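PDB 6U1R: SxtG from Microseira wollei, which probably transfers an amidino group to a precursor in the biosynthesis of saxitoxin, with an activity like that of glycine amidinotransferase. Local coordinates for residues Val28-Glu33 with Thr370-Arg375. Residues are numbered along the deposited sequence; the frame is centred on the assembly and turned at random.
Sequences VNSYNE and TLDVRR
A single parallel-type beta bridge between N29 and R374 joins the N-terminal loop 28-33 to the C-terminal edge strand 370-375 of this amidinotransferase, a family with the pentein (alpha/beta propeller) fold; strand 37-42 is the antiparallel neighbour of 370-375 in the sheet. Two backbone bonds flank R374 and define the bridge: N29 N to V373 O (2.8 Å, 163° at the hydrogen) and R375 N to N29 O (2.7 Å). N29 supplies the N-H of one bond and the C=O of the other, the pattern of a parallel bridge, and R374 lends its own N-H and C=O to neither. On its other side, the strand carries a classic beta bulge, V373 and R374 both facing E39. The side chain of N29 extends the pairing: CG lies anti to the backbone N (chi1 -173°), and ND2 donates to R375 O at 3.0 Å, with the acceptor in the amide plane. A water bound between Y31 N and R375 O gives that carbonyl a second donor.

Beyond the bridge, the contact becomes a buried polar cluster. S30 OG donates to D372 OD2 (2.8 Å) from above the carboxylate plane, while R375 NE reaches the same oxygen from the opposite face, at 2.7 Å, in a salt bridge within the strand. R221 adds another salt bridge to OD2 and R136 pairs with OD1, so the surrounding positive charge would be expected to favour ionised D372. The R375 chain runs extended from CG to NE past S30 OG and N32 O; its CD touches N32 O, and its NH1 is held by the carbonyls of D35 and M325. E33, whose carboxylate binds H367 and the R221 backbone, lies about 10 Å, side chain to side chain, from C368, the predicted amidino-cysteine nucleophile. E33 O sits 3.1 Å above the plane of the R375 guanidinium, over its centre, a face contact rather than a hydrogen bond.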
ATOM      1  N   VAL A  28     -18.713   5.976  -1.107  1.00 18.02           N
ATOM      2  CA  VAL A  28     -17.546   6.862  -1.154  1.00 17.86           C
ATOM      3  C   VAL A  28     -17.659   7.743  -2.396  1.00 17.44           C
ATOM      4  O   VAL A  28     -17.692   7.238  -3.526  1.00 17.77           O
ATOM      5  CB  VAL A  28     -16.239   6.052  -1.165  1.00 16.82           C
ATOM      6  CG1 VAL A  28     -15.007   6.954  -1.283  1.00 16.23           C
ATOM      7  CG2 VAL A  28     -16.172   5.221   0.098  1.00 19.34           C
ATOM      8  N   ASN A  29     -17.722   9.064  -2.189  1.00 15.95           N
ATOM      9  CA  ASN A  29     -17.866  10.017  -3.295  1.00 15.81           C
ATOM     10  C   ASN A  29     -17.505  11.399  -2.735  1.00 15.35           C
ATOM     11  O   ASN A  29     -18.352  12.038  -2.112  1.00 16.12           O
ATOM     12  CB  ASN A  29     -19.286  10.005  -3.849  1.00 17.02           C
ATOM     13  CG  ASN A  29     -19.427  10.838  -5.090  1.00 19.13           C
ATOM     14  OD1 ASN A  29     -19.289  10.332  -6.195  1.00 17.89           O
ATOM     15  ND2 ASN A  29     -19.675  12.148  -4.916  1.00 18.68           N
ATOM     16  N   SER A  30     -16.261  11.838  -2.943  1.00 14.38           N
ATOM     17  CA  SER A  30     -15.858  13.175  -2.488  1.00 15.17           C
ATOM     18  C   SER A  30     -14.754  13.703  -3.391  1.00 14.71           C
ATOM     19  O   SER A  30     -13.704  13.076  -3.502  1.00 14.67           O
ATOM     20  CB  SER A  30     -15.380  13.189  -1.033  1.00 14.57           C
ATOM     21  OG  SER A  30     -15.117  14.548  -0.661  1.00 14.48           O
ATOM     22  N   TYR A  31     -14.992  14.859  -4.010  1.00 14.08           N
ATOM     23  CA  TYR A  31     -14.095  15.431  -5.002  1.00 14.05           C
ATOM     24  C   TYR A  31     -13.453  16.744  -4.571  1.00 13.65           C
ATOM     25  O   TYR A  31     -12.574  17.233  -5.283  1.00 15.90           O
ATOM     26  CB  TYR A  31     -14.857  15.652  -6.314  1.00 16.26           C
ATOM     27  CG  TYR A  31     -15.242  14.379  -7.022  1.00 14.93           C
ATOM     28  CD1 TYR A  31     -14.316  13.684  -7.784  1.00 16.70           C
ATOM     29  CD2 TYR A  31     -16.543  13.874  -6.943  1.00 18.06           C
ATOM     30  CE1 TYR A  31     -14.673  12.526  -8.469  1.00 18.41           C
ATOM     31  CE2 TYR A  31     -16.897  12.709  -7.610  1.00 18.03           C
ATOM     32  CZ  TYR A  31     -15.960  12.052  -8.369  1.00 18.30           C
ATOM     33  OH  TYR A  31     -16.295  10.907  -9.045  1.00 20.94           O
ATOM     34  N   ASN A  32     -13.852  17.316  -3.440  1.00 13.40           N
ATOM     35  CA  ASN A  32     -13.367  18.625  -3.014  1.00 14.18           C
ATOM     36  C   ASN A  32     -13.734  18.802  -1.544  1.00 13.84           C
ATOM     37  O   ASN A  32     -14.323  17.914  -0.928  1.00 14.19           O
ATOM     38  CB  ASN A  32     -13.970  19.715  -3.904  1.00 13.52           C
ATOM     39  CG  ASN A  32     -15.457  19.608  -3.954  1.00 14.72           C
ATOM     40  OD1 ASN A  32     -16.114  19.714  -2.920  1.00 14.18           O
ATOM     41  ND2 ASN A  32     -16.010  19.315  -5.139  1.00 16.80           N
ATOM     42  N   GLU A  33     -13.411  19.966  -0.986  1.00 13.52           N
ATOM     43  CA  GLU A  33     -13.577  20.189   0.452  1.00 13.94           C
ATOM     44  C   GLU A  33     -14.946  20.757   0.837  1.00 12.60           C
ATOM     45  O   GLU A  33     -15.188  20.960   2.029  1.00 14.05           O
ATOM     46  CB  GLU A  33     -12.480  21.137   0.973  1.00 13.93           C
ATOM     47  CG  GLU A  33     -11.035  20.732   0.600  1.00 14.06           C
ATOM     48  CD  GLU A  33     -10.521  19.468   1.306  1.00 15.80           C
ATOM     49  OE1 GLU A  33     -11.094  19.070   2.343  1.00 15.28           O
ATOM     50  OE2 GLU A  33      -9.543  18.862   0.789  1.00 14.85           O
ATOM     51  N   THR A 370     -11.532  14.664  10.756  1.00 13.75           N
ATOM     52  CA  THR A 370     -12.556  14.083   9.897  1.00 14.17           C
ATOM     53  C   THR A 370     -11.977  13.551   8.596  1.00 12.98           C
ATOM     54  O   THR A 370     -10.932  13.999   8.117  1.00 13.82           O
ATOM     55  CB  THR A 370     -13.651  15.118   9.561  1.00 14.13           C
ATOM     56  OG1 THR A 370     -13.047  16.299   9.010  1.00 13.86           O
ATOM     57  CG2 THR A 370     -14.476  15.437  10.805  1.00 14.42           C
ATOM     58  N   LEU A 371     -12.673  12.574   8.021  1.00 13.30           N
ATOM     59  CA  LEU A 371     -12.459  12.170   6.639  1.00 14.21           C
ATOM     60  C   LEU A 371     -13.821  12.217   5.957  1.00 14.69           C
ATOM     61  O   LEU A 371     -14.707  11.418   6.282  1.00 13.12           O
ATOM     62  CB  LEU A 371     -11.835  10.769   6.540  1.00 14.48           C
ATOM     63  CG  LEU A 371     -11.362  10.381   5.133  1.00 14.61           C
ATOM     64  CD1 LEU A 371     -10.117  11.194   4.735  1.00 15.30           C
ATOM     65  CD2 LEU A 371     -11.071   8.899   4.999  1.00 16.25           C
ATOM     66  N   ASP A 372     -13.991  13.151   5.021  1.00 13.36           N
ATOM     67  CA  ASP A 372     -15.273  13.353   4.330  1.00 15.70           C
ATOM     68  C   ASP A 372     -15.446  12.340   3.204  1.00 16.14           C
ATOM     69  O   ASP A 372     -15.214  12.637   2.027  1.00 18.92           O
ATOM     70  CB  ASP A 372     -15.365  14.775   3.783  1.00 15.64           C
ATOM     71  CG  ASP A 372     -14.200  15.134   2.886  1.00 15.61           C
ATOM     72  OD1 ASP A 372     -13.055  14.861   3.289  1.00 17.33           O
ATOM     73  OD2 ASP A 372     -14.418  15.689   1.784  1.00 14.89           O
ATOM     74  N   VAL A 373     -15.968  11.157   3.544  1.00 15.23           N
ATOM     75  CA  VAL A 373     -16.055  10.088   2.554  1.00 15.07           C
ATOM     76  C   VAL A 373     -17.169  10.320   1.531  1.00 14.66           C
ATOM     77  O   VAL A 373     -17.078   9.816   0.409  1.00 14.64           O
ATOM     78  CB  VAL A 373     -16.204   8.716   3.255  1.00 16.71           C
ATOM     79  CG1 VAL A 373     -14.962   8.425   4.080  1.00 16.40           C
ATOM     80  CG2 VAL A 373     -17.406   8.669   4.136  1.00 17.60           C
ATOM     81  N   ARG A 374     -18.225  11.059   1.864  1.00 15.92           N
ATOM     82  CA  ARG A 374     -19.287  11.299   0.881  1.00 15.61           C
ATOM     83  C   ARG A 374     -19.755  12.744   0.934  1.00 14.71           C
ATOM     84  O   ARG A 374     -20.327  13.187   1.937  1.00 14.91           O
ATOM     85  CB  ARG A 374     -20.481  10.363   1.062  1.00 16.26           C
ATOM     86  CG  ARG A 374     -21.458  10.502  -0.104  1.00 19.36           C
ATOM     87  CD  ARG A 374     -22.441   9.337  -0.214  1.00 20.38           C
ATOM     88  NE  ARG A 374     -23.345   9.299   0.926  1.00 20.30           N
ATOM     89  CZ  ARG A 374     -23.203   8.514   1.991  1.00 21.46           C
ATOM     90  NH1 ARG A 374     -22.179   7.685   2.109  1.00 20.17           N
ATOM     91  NH2 ARG A 374     -24.097   8.572   2.960  1.00 23.19           N
ATOM     92  N   ARG A 375     -19.481  13.461  -0.151  1.00 15.27           N
ATOM     93  CA  ARG A 375     -20.036  14.778  -0.437  1.00 15.47           C
ATOM     94  C   ARG A 375     -20.760  14.689  -1.776  1.00 16.38           C
ATOM     95  O   ARG A 375     -20.178  14.259  -2.774  1.00 16.43           O
ATOM     96  CB  ARG A 375     -18.955  15.856  -0.532  1.00 15.05           C
ATOM     97  CG  ARG A 375     -18.219  16.189   0.764  1.00 14.66           C
ATOM     98  CD  ARG A 375     -17.151  17.240   0.503  1.00 14.33           C
ATOM     99  NE  ARG A 375     -16.436  17.542   1.729  1.00 12.76           N
ATOM    100  CZ  ARG A 375     -16.875  18.359   2.672  1.00 14.50           C
ATOM    101  NH1 ARG A 375     -18.037  18.999   2.533  1.00 14.68           N
ATOM    102  NH2 ARG A 375     -16.150  18.541   3.776  1.00 14.05           N
TER
HETATM  103  O   HOH W   1     -17.865  15.819  -4.092  1.00 17.44           O
HETATM  104  O   HOH W   2     -13.185  18.289   4.055  1.00 14.16           O